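Local coordinates for protein transcriptional regulator (NtrC family) (Aquifex aeolicus, PDB 3DZD) that probably activates sigma54-dependent transcription, using an ATP-binding AAA+ domain that is linked to a response-regulator receiver domain, at residues A[128-133]-A[312-317]; A[161-166]-A[302-307]; A[318-321]-A[327-330]. One frame throughout, in Å; residues are numbered along the deposited sequence.

Contact 1 of 3, residues A[128-133]-A[312-317]. With ADP (adenosine-5'-diphosphate), chain C.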
loop_
_atom_site.group_PDB
_atom_site.type_symbol
_atom_site.label_atom_id
_atom_site.label_comp_id
_atom_site.label_asym_id
_atom_site.label_seq_id
_atom_site.Cartn_x
_atom_site.Cartn_y
_atom_site.Cartn_z
ATOM N N GLU A 128 -2.001 -4.676 12.357
ATOM C CA GLU A 128 -2.756 -4.347 13.561
ATOM C C GLU A 128 -2.220 -3.037 14.110
ATOM O O GLU A 128 -1.072 -2.668 13.850
ATOM C CB GLU A 128 -2.629 -5.434 14.628
ATOM C CG GLU A 128 -3.417 -6.703 14.351
ATOM C CD GLU A 128 -2.574 -7.786 13.697
ATOM O OE1 GLU A 128 -1.421 -7.494 13.312
ATOM O OE2 GLU A 128 -3.062 -8.932 13.575
ATOM N N ILE A 129 -3.047 -2.332 14.870
ATOM C CA ILE A 129 -2.631 -1.059 15.450
ATOM C C ILE A 129 -2.570 -1.163 16.962
ATOM O O ILE A 129 -3.547 -1.537 17.606
ATOM C CB ILE A 129 -3.586 0.081 15.061
ATOM C CG1 ILE A 129 -3.537 0.330 13.555
ATOM C CG2 ILE A 129 -3.227 1.351 15.799
ATOM C CD1 ILE A 129 -4.642 1.229 13.073
ATOM N N GLU A 130 -1.415 -0.830 17.523
ATOM C CA GLU A 130 -1.227 -0.883 18.965
ATOM C C GLU A 130 -1.654 0.431 19.603
ATOM O O GLU A 130 -1.145 1.498 19.265
ATOM C CB GLU A 130 0.237 -1.166 19.296
ATOM C CG GLU A 130 0.817 -2.377 18.574
ATOM C CD GLU A 130 0.497 -3.690 19.268
ATOM O OE1 GLU A 130 -0.038 -3.656 20.400
ATOM O OE2 GLU A 130 0.786 -4.756 18.678
ATOM N N PHE A 131 -2.598 0.347 20.528
ATOM C CA PHE A 131 -3.054 1.524 21.244
ATOM C C PHE A 131 -3.029 1.203 22.718
ATOM O O PHE A 131 -4.024 0.770 23.285
ATOM C CB PHE A 131 -4.461 1.891 20.804
ATOM C CG PHE A 131 -4.949 3.173 21.378
ATOM C CD1 PHE A 131 -6.309 3.415 21.519
ATOM C CD2 PHE A 131 -4.046 4.140 21.793
ATOM C CE1 PHE A 131 -6.762 4.608 22.050
ATOM C CE2 PHE A 131 -4.484 5.333 22.329
ATOM C CZ PHE A 131 -5.848 5.568 22.462
ATOM N N VAL A 132 -1.878 1.409 23.343
ATOM C CA VAL A 132 -1.654 0.898 24.687
ATOM C C VAL A 132 -2.105 1.875 25.768
ATOM O O VAL A 132 -1.829 3.075 25.687
ATOM C CB VAL A 132 -0.180 0.523 24.891
ATOM C CG1 VAL A 132 0.069 0.109 26.335
ATOM C CG2 VAL A 132 0.197 -0.589 23.934
ATOM N N GLY A 133 -2.801 1.350 26.772
ATOM C CA GLY A 133 -3.273 2.153 27.880
ATOM C C GLY A 133 -4.480 1.556 28.579
ATOM O O GLY A 133 -5.432 1.102 27.928
ATOM N N ALA A 312 6.246 1.875 28.426
ATOM C CA ALA A 312 7.677 1.618 28.513
ATOM C C ALA A 312 7.977 0.151 28.227
ATOM O O ALA A 312 8.913 -0.174 27.494
ATOM C CB ALA A 312 8.217 2.014 29.892
ATOM N N GLU A 313 7.185 -0.731 28.822
ATOM C CA GLU A 313 7.381 -2.159 28.654
ATOM C C GLU A 313 7.093 -2.557 27.213
ATOM O O GLU A 313 7.762 -3.419 26.652
ATOM C CB GLU A 313 6.486 -2.932 29.626
ATOM C CG GLU A 313 6.926 -2.796 31.077
ATOM C CD GLU A 313 5.909 -3.336 32.065
ATOM O OE1 GLU A 313 4.707 -3.409 31.720
ATOM O OE2 GLU A 313 6.316 -3.680 33.197
ATOM N N TYR A 314 6.103 -1.905 26.616
ATOM C CA TYR A 314 5.728 -2.179 25.238
ATOM C C TYR A 314 6.853 -1.763 24.288
ATOM O O TYR A 314 7.158 -2.471 23.319
ATOM C CB TYR A 314 4.417 -1.459 24.904
ATOM C CG TYR A 314 4.103 -1.308 23.425
ATOM C CD1 TYR A 314 3.435 -2.305 22.723
ATOM C CD2 TYR A 314 4.442 -0.151 22.747
ATOM C CE1 TYR A 314 3.142 -2.159 21.377
ATOM C CE2 TYR A 314 4.154 0.005 21.410
ATOM C CZ TYR A 314 3.508 -0.999 20.731
ATOM O OH TYR A 314 3.226 -0.815 19.400
ATOM N N PHE A 315 7.471 -0.616 24.563
ATOM C CA PHE A 315 8.548 -0.129 23.705
ATOM C C PHE A 315 9.837 -0.919 23.946
ATOM O O PHE A 315 10.551 -1.263 23.008
ATOM C CB PHE A 315 8.774 1.382 23.893
ATOM C CG PHE A 315 7.660 2.239 23.340
ATOM C CD1 PHE A 315 7.246 2.103 22.017
ATOM C CD2 PHE A 315 7.016 3.175 24.142
ATOM C CE1 PHE A 315 6.208 2.880 21.507
ATOM C CE2 PHE A 315 5.993 3.966 23.637
ATOM C CZ PHE A 315 5.580 3.816 22.324
ATOM N N LEU A 316 10.123 -1.204 25.210
ATOM C CA LEU A 316 11.311 -1.961 25.578
ATOM C C LEU A 316 11.316 -3.327 24.896
ATOM O O LEU A 316 12.350 -3.775 24.415
ATOM C CB LEU A 316 11.380 -2.132 27.094
ATOM C CG LEU A 316 12.566 -2.933 27.628
ATOM C CD1 LEU A 316 13.869 -2.178 27.394
ATOM C CD2 LEU A 316 12.377 -3.247 29.107
ATOM N N LYS A 317 10.161 -3.986 24.852
ATOM C CA LYS A 317 10.064 -5.276 24.189
ATOM C C LYS A 317 10.231 -5.126 22.692
ATOM O O LYS A 317 11.025 -5.826 22.074
ATOM C CB LYS A 317 8.730 -5.958 24.485
ATOM C CG LYS A 317 8.759 -6.880 25.687
ATOM C CD LYS A 317 9.237 -6.145 26.930
ATOM C CE LYS A 317 8.917 -6.926 28.192
ATOM N NZ LYS A 317 9.525 -8.286 28.153
HETATM P PB ADP C . 0.806 12.802 17.852
HETATM O O1B ADP C . 0.151 12.186 16.631
HETATM O O2B ADP C . 1.617 14.047 17.569
HETATM O O3B ADP C . -0.118 12.998 19.015
HETATM P PA ADP C . 2.351 10.350 17.710
HETATM O O1A ADP C . 1.354 9.256 17.977
HETATM O O2A ADP C . 2.716 10.626 16.266
HETATM O O3A ADP C . 1.850 11.707 18.444
HETATM O "O5'" ADP C . 3.712 10.003 18.497
HETATM C "C5'" ADP C . 3.765 8.920 19.416
HETATM C "C4'" ADP C . 4.728 7.838 18.969
HETATM O "O4'" ADP C . 4.556 6.763 19.884
HETATM C "C3'" ADP C . 4.302 7.260 17.636
HETATM O "O3'" ADP C . 5.406 6.547 17.070
HETATM C "C2'" ADP C . 3.252 6.230 17.960
HETATM O "O2'" ADP C . 3.493 5.118 17.095
HETATM C "C1'" ADP C . 3.593 5.824 19.378
HETATM N N9 ADP C . 2.407 5.855 20.259
HETATM C C8 ADP C . 1.754 6.965 20.652
HETATM N N7 ADP C . 0.732 6.671 21.480
HETATM C C5 ADP C . 0.721 5.336 21.630
HETATM C C6 ADP C . -0.116 4.367 22.371
HETATM N N6 ADP C . -1.159 4.791 23.134
HETATM N N1 ADP C . 0.203 3.064 22.267
HETATM C C2 ADP C . 1.241 2.652 21.516
HETATM N N3 ADP C . 2.040 3.471 20.810
HETATM C C4 ADP C . 1.830 4.802 20.830
#
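Tyr314, on helix 307-322, is the residue of 312-317 that meets 128-133; its ring touches both Val132 and Glu130. Its CG lies anti to the backbone N (chi1 163°), which sends the ring off the helix toward the loop. Val132 CG2 sits over one face, 4.1 Å from the Tyr314 ring centroid and 20° off the normal, a CH-pi contact displaced toward the rim. At the phenol end, the chain of Glu130, bent at chi2, passes close by: Glu130 CG lies 3.0 Å from Tyr314 OH, a tight approach, and the carboxylate plane is turned 46° from the ring. The same ring reaches the nucleotide obliquely, with Tyr314 CE2 3.9 Å from ADP C2. With an alanine in place of Tyr314, Val132 CG2 would probably lose its aromatic face and a gap would open beside ADP C2. Next along the helix, Phe315 CZ comes within 3.9 Å of ADP N3. The loop reads the base through its backbone: Val132 N donates to ADP N1 at 2.9 Å, and ADP N6 donates to Val132 O at 3.1 Å, so both of these bonds use backbone atoms of Val132. Around the adenine, Phe315 packs on Val347, Lys351 and Ile354 of helix 346-359, Leu316 reaches Val358 of the same helix, and Phe131 rests against Leu171 of helix 165-176.

Contact 2 of 3, residues A[161-166]-A[302-307]. With ADP (adenosine-5'-diphosphate), chain C.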
loop_
_atom_site.group_PDB
_atom_site.type_symbol
_atom_site.label_atom_id
_atom_site.label_comp_id
_atom_site.label_asym_id
_atom_site.label_seq_id
_atom_site.Cartn_x
_atom_site.Cartn_y
_atom_site.Cartn_z
ATOM N N SER A 161 1.307 17.485 21.968
ATOM C CA SER A 161 2.143 16.825 20.982
ATOM C C SER A 161 2.566 15.460 21.483
ATOM O O SER A 161 2.858 15.291 22.669
ATOM C CB SER A 161 3.368 17.665 20.668
ATOM O OG SER A 161 2.980 18.929 20.174
ATOM N N GLY A 162 2.584 14.493 20.573
ATOM C CA GLY A 162 3.001 13.147 20.898
ATOM C C GLY A 162 2.077 12.379 21.817
ATOM O O GLY A 162 2.534 11.502 22.538
ATOM N N THR A 163 0.783 12.677 21.800
ATOM C CA THR A 163 -0.165 11.920 22.634
ATOM C C THR A 163 -0.913 10.797 21.892
ATOM O O THR A 163 -1.801 10.170 22.456
ATOM C CB THR A 163 -1.200 12.831 23.306
ATOM O OG1 THR A 163 -1.807 13.645 22.311
ATOM C CG2 THR A 163 -0.542 13.724 24.331
ATOM N N GLY A 164 -0.550 10.532 20.638
ATOM C CA GLY A 164 -1.141 9.415 19.927
ATOM C C GLY A 164 -2.335 9.779 19.065
ATOM O O GLY A 164 -3.148 8.923 18.733
ATOM N N LYS A 165 -2.436 11.048 18.693
ATOM C CA LYS A 165 -3.561 11.518 17.900
ATOM C C LYS A 165 -3.695 10.790 16.558
ATOM O O LYS A 165 -4.801 10.525 16.112
ATOM C CB LYS A 165 -3.474 13.032 17.706
ATOM C CG LYS A 165 -3.726 13.817 18.997
ATOM C CD LYS A 165 -3.478 15.307 18.813
ATOM C CE LYS A 165 -1.995 15.578 18.637
ATOM N NZ LYS A 165 -1.762 16.990 18.241
ATOM N N GLU A 166 -2.576 10.456 15.923
ATOM C CA GLU A 166 -2.626 9.727 14.662
ATOM C C GLU A 166 -3.093 8.280 14.843
ATOM O O GLU A 166 -3.843 7.746 14.017
ATOM C CB GLU A 166 -1.281 9.767 13.926
ATOM C CG GLU A 166 -1.224 8.789 12.756
ATOM C CD GLU A 166 -0.009 8.966 11.848
ATOM O OE1 GLU A 166 0.436 10.117 11.618
ATOM O OE2 GLU A 166 0.486 7.933 11.342
ATOM N N ARG A 302 1.358 12.312 31.406
ATOM C CA ARG A 302 1.436 12.477 32.859
ATOM C C ARG A 302 0.072 12.442 33.556
ATOM O O ARG A 302 0.003 12.460 34.787
ATOM C CB ARG A 302 2.153 13.782 33.218
ATOM C CG ARG A 302 1.366 15.009 32.843
ATOM C CD ARG A 302 2.225 16.243 32.773
ATOM N NE ARG A 302 1.475 17.419 32.331
ATOM C CZ ARG A 302 1.373 17.820 31.066
ATOM N NH1 ARG A 302 1.963 17.137 30.083
ATOM N NH2 ARG A 302 0.678 18.911 30.775
ATOM N N GLU A 303 -1.012 12.414 32.783
ATOM C CA GLU A 303 -2.350 12.296 33.364
ATOM C C GLU A 303 -2.872 10.874 33.272
ATOM O O GLU A 303 -4.041 10.630 33.548
ATOM C CB GLU A 303 -3.349 13.241 32.683
ATOM C CG GLU A 303 -3.211 14.705 33.080
ATOM C CD GLU A 303 -4.316 15.582 32.487
ATOM O OE1 GLU A 303 -5.475 15.106 32.341
ATOM O OE2 GLU A 303 -4.024 16.760 32.174
ATOM N N ARG A 304 -2.007 9.937 32.891
ATOM C CA ARG A 304 -2.465 8.591 32.545
ATOM C C ARG A 304 -2.036 7.512 33.530
ATOM O O ARG A 304 -2.057 6.316 33.211
ATOM C CB ARG A 304 -2.013 8.217 31.142
ATOM C CG ARG A 304 -2.515 9.164 30.092
ATOM C CD ARG A 304 -2.404 8.531 28.739
ATOM N NE ARG A 304 -2.494 9.518 27.674
ATOM C CZ ARG A 304 -2.141 9.276 26.417
ATOM N NH1 ARG A 304 -1.678 8.070 26.097
ATOM N NH2 ARG A 304 -2.259 10.224 25.486
ATOM N N GLY A 305 -1.671 7.941 34.735
ATOM C CA GLY A 305 -1.344 7.012 35.787
ATOM C C GLY A 305 -0.169 6.145 35.396
ATOM O O GLY A 305 0.912 6.652 35.059
ATOM N N LYS A 306 -0.391 4.835 35.421
ATOM C CA LYS A 306 0.667 3.870 35.199
ATOM C C LYS A 306 0.757 3.414 33.737
ATOM O O LYS A 306 1.490 2.482 33.406
ATOM C CB LYS A 306 0.491 2.692 36.160
ATOM C CG LYS A 306 1.067 2.976 37.560
ATOM C CD LYS A 306 0.263 2.319 38.669
ATOM C CE LYS A 306 0.864 0.997 39.106
ATOM N NZ LYS A 306 2.203 1.191 39.729
ATOM N N ASP A 307 0.025 4.084 32.854
ATOM C CA ASP A 307 0.180 3.821 31.437
ATOM C C ASP A 307 1.636 4.051 31.045
ATOM O O ASP A 307 2.121 3.452 30.097
ATOM C CB ASP A 307 -0.726 4.725 30.599
ATOM C CG ASP A 307 -2.146 4.196 30.485
ATOM O OD1 ASP A 307 -2.433 3.086 30.990
ATOM O OD2 ASP A 307 -2.980 4.904 29.880
HETATM P PB ADP C . 0.806 12.802 17.852
HETATM O O1B ADP C . 0.151 12.186 16.631
HETATM O O2B ADP C . 1.617 14.047 17.569
HETATM O O3B ADP C . -0.118 12.998 19.015
HETATM P PA ADP C . 2.351 10.350 17.710
HETATM O O1A ADP C . 1.354 9.256 17.977
HETATM O O2A ADP C . 2.716 10.626 16.266
HETATM O O3A ADP C . 1.850 11.707 18.444
HETATM O "O5'" ADP C . 3.712 10.003 18.497
HETATM C "C5'" ADP C . 3.765 8.920 19.416
HETATM C "C4'" ADP C . 4.728 7.838 18.969
HETATM O "O4'" ADP C . 4.556 6.763 19.884
HETATM C "C3'" ADP C . 4.302 7.260 17.636
HETATM O "O3'" ADP C . 5.406 6.547 17.070
HETATM C "C2'" ADP C . 3.252 6.230 17.960
HETATM O "O2'" ADP C . 3.493 5.118 17.095
HETATM C "C1'" ADP C . 3.593 5.824 19.378
HETATM N N9 ADP C . 2.407 5.855 20.259
HETATM C C8 ADP C . 1.754 6.965 20.652
HETATM N N7 ADP C . 0.732 6.671 21.480
HETATM C C5 ADP C . 0.721 5.336 21.630
HETATM C C6 ADP C . -0.116 4.367 22.371
HETATM N N6 ADP C . -1.159 4.791 23.134
HETATM N N1 ADP C . 0.203 3.064 22.267
HETATM C C2 ADP C . 1.241 2.652 21.516
HETATM N N3 ADP C . 2.040 3.471 20.810
HETATM C C4 ADP C . 1.830 4.802 20.830
HETATM O O HOH W 1 -1.429 7.785 23.177
#
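The P-loop (Walker A motif) of the AAA+ nucleotide site supplies Thr163, whose carbonyl oxygen takes a hydrogen bond from Arg304 of the loop leading into helix 307-322. Backbone N-H groups of the P-loop hold the beta-phosphate: Lys165 N donates to ADP O3B at 3.0 Å and Gly162 N to ADP O2B at 3.2 Å, with a weak bond from Glu166 N to ADP O1B. Gly164 lies so close to ADP N7 that a CB there would clash with it. Arg304 comes in from the other side of Thr163, its chain extended from CG to NE, and the two side chains cross at about a right angle. Arg304 NH2 reaches Thr163 O at 3.1 Å with an N-H...O angle of 162°. The donor lies in the carbonyl plane on a lone pair (C=O...N 124°), and the oxygen is only 4° out of the guanidinium plane. The same NH2 also bonds Pro299 O, so two backbone carbonyls fix the rotation of the group, while Thr163 OG1 turns back to Glu160 O. Arg304 thus ties the lid side of the site to the P-loop backbone and, through one water, to the base: that water accepts from Arg304 NH1 at 2.9 Å and from ADP N6 at 3.0 Å.

Contact 3 of 3, residues A[318-321]-A[327-330]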
loop_
_atom_site.group_PDB
_atom_site.type_symbol
_atom_site.label_atom_id
_atom_site.label_comp_id
_atom_site.label_asym_id
_atom_site.label_seq_id
_atom_site.Cartn_x
_atom_site.Cartn_y
_atom_site.Cartn_z
ATOM N N LYS A 318 9.474 -4.208 22.109
ATOM C CA LYS A 318 9.474 -4.033 20.669
ATOM C C LYS A 318 10.866 -3.732 20.115
ATOM O O LYS A 318 11.241 -4.233 19.049
ATOM C CB LYS A 318 8.483 -2.940 20.275
ATOM C CG LYS A 318 8.643 -2.429 18.864
ATOM C CD LYS A 318 7.370 -1.737 18.399
ATOM C CE LYS A 318 7.709 -0.543 17.528
ATOM N NZ LYS A 318 8.671 0.342 18.250
ATOM N N PHE A 319 11.629 -2.920 20.842
ATOM C CA PHE A 319 12.957 -2.530 20.393
ATOM C C PHE A 319 14.000 -3.605 20.690
ATOM O O PHE A 319 14.786 -3.958 19.814
ATOM C CB PHE A 319 13.374 -1.179 20.989
ATOM C CG PHE A 319 12.568 -0.027 20.480
ATOM C CD1 PHE A 319 12.318 0.111 19.122
ATOM C CD2 PHE A 319 12.041 0.918 21.356
ATOM C CE1 PHE A 319 11.562 1.172 18.643
ATOM C CE2 PHE A 319 11.294 1.980 20.890
ATOM C CZ PHE A 319 11.049 2.107 19.538
ATOM N N ALA A 320 13.999 -4.123 21.917
ATOM C CA ALA A 320 14.923 -5.188 22.300
ATOM C C ALA A 320 14.828 -6.378 21.344
ATOM O O ALA A 320 15.836 -6.997 20.995
ATOM C CB ALA A 320 14.671 -5.632 23.740
ATOM N N LYS A 321 13.612 -6.689 20.919
ATOM C CA LYS A 321 13.395 -7.755 19.959
ATOM C C LYS A 321 13.974 -7.335 18.613
ATOM O O LYS A 321 14.670 -8.108 17.947
ATOM C CB LYS A 321 11.895 -8.044 19.823
ATOM C CG LYS A 321 11.546 -9.483 19.453
ATOM C CD LYS A 321 11.681 -10.421 20.648
ATOM C CE LYS A 321 11.288 -11.861 20.300
ATOM N NZ LYS A 321 12.349 -12.607 19.560
ATOM N N CYS A 327 17.656 -7.148 26.898
ATOM C CA CYS A 327 17.212 -6.361 28.041
ATOM C C CYS A 327 15.698 -6.246 28.013
ATOM O O CYS A 327 15.144 -5.332 27.400
ATOM C CB CYS A 327 17.834 -4.968 28.000
ATOM S SG CYS A 327 17.616 -4.124 26.413
ATOM N N PHE A 328 15.027 -7.174 28.685
ATOM C CA PHE A 328 13.578 -7.264 28.584
ATOM C C PHE A 328 12.796 -6.834 29.817
ATOM O O PHE A 328 11.571 -6.739 29.765
ATOM C CB PHE A 328 13.159 -8.663 28.131
ATOM C CG PHE A 328 13.431 -8.919 26.681
ATOM C CD1 PHE A 328 12.521 -8.521 25.718
ATOM C CD2 PHE A 328 14.610 -9.528 26.281
ATOM C CE1 PHE A 328 12.766 -8.739 24.387
ATOM C CE2 PHE A 328 14.865 -9.752 24.945
ATOM C CZ PHE A 328 13.942 -9.358 23.997
ATOM N N GLU A 329 13.482 -6.558 30.918
ATOM C CA GLU A 329 12.770 -6.078 32.093
ATOM C C GLU A 329 13.209 -4.683 32.503
ATOM O O GLU A 329 14.387 -4.332 32.406
ATOM C CB GLU A 329 12.913 -7.044 33.270
ATOM C CG GLU A 329 14.331 -7.177 33.792
ATOM C CD GLU A 329 14.386 -7.774 35.186
ATOM O OE1 GLU A 329 14.805 -8.945 35.317
ATOM O OE2 GLU A 329 14.001 -7.073 36.149
ATOM N N LEU A 330 12.237 -3.894 32.947
ATOM C CA LEU A 330 12.501 -2.610 33.570
ATOM C C LEU A 330 12.717 -2.829 35.054
ATOM O O LEU A 330 11.901 -3.475 35.714
ATOM C CB LEU A 330 11.306 -1.674 33.392
ATOM C CG LEU A 330 10.944 -1.243 31.981
ATOM C CD1 LEU A 330 9.600 -0.507 31.969
ATOM C CD2 LEU A 330 12.069 -0.384 31.408
#
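Ala320 and Lys321, near the end of helix 307-322, meet Cys327 and Phe328 where the chain has turned back beside the helix. The helix itself lies against helix 346-359, on which Phe319 packs. Ala320 carries most of the contact. Its CA is 6.3 Å from the CA of Cys327, the nearest such pair between the segments, and its CB points toward the loop. There the methyl group sits over one face of the Phe328 ring, offset toward the rim: Ala320 CB is 4.0 Å from the centroid and 23° off the normal, a CH-pi contact in which CE1 of Phe328 is the nearest ring atom at 3.7 Å. The same Ala320 CB rests 3.7 Å from Cys327 O and 4.3 Å from Cys327 SG, so one methyl group touches both the ring face and the cysteine. Phe328 CG is anti to the carbonyl carbon (chi1 -74°), and the end of the ring comes nearer the helix than its CB direction alone would bring it. Lys321 follows at the margin: its CD lies 4.2 Å from Phe328 CZ, and the two side chains meet at a slant. Bends at chi2 and chi4 shape the rest of the lysine, whose NZ is hydrogen-bonded to Ser189 O of the second subunit. On the loop side, Phe328 O accepts a weak hydrogen bond from Lys317 NZ, and a disulfide from Cys327 to Cys361 fastens the loop to the chain beyond helix 346-359. The geometry is that of a connection folding back on the helix it has just left, here the link between helices 307-322 and 332-339 in the helical lid of an AAA+ ATPase.

In the fold
From the N terminus, the chain passes the receiver domain and helix 105-119 before contact 1 opens at 128-133. Contact 2 opens next, at 161-166, and its partner 302-307 arrives before contact 1 closes at 312-317, so the second loop lies wholly within the first; the loop of contact 1 takes in the whole five-stranded parallel sheet, that of contact 2 all of its strands except 155-158. The two contacts share ADP, and they meet directly where Gly133 CA lies 3.4 Å from Asp307 OD1. Contact 3 follows in series, a short local closure from 318-321 to 327-330. It shares helix 307-322 with contact 1, whereas its nearest atoms stay about 9 Å from contact 2.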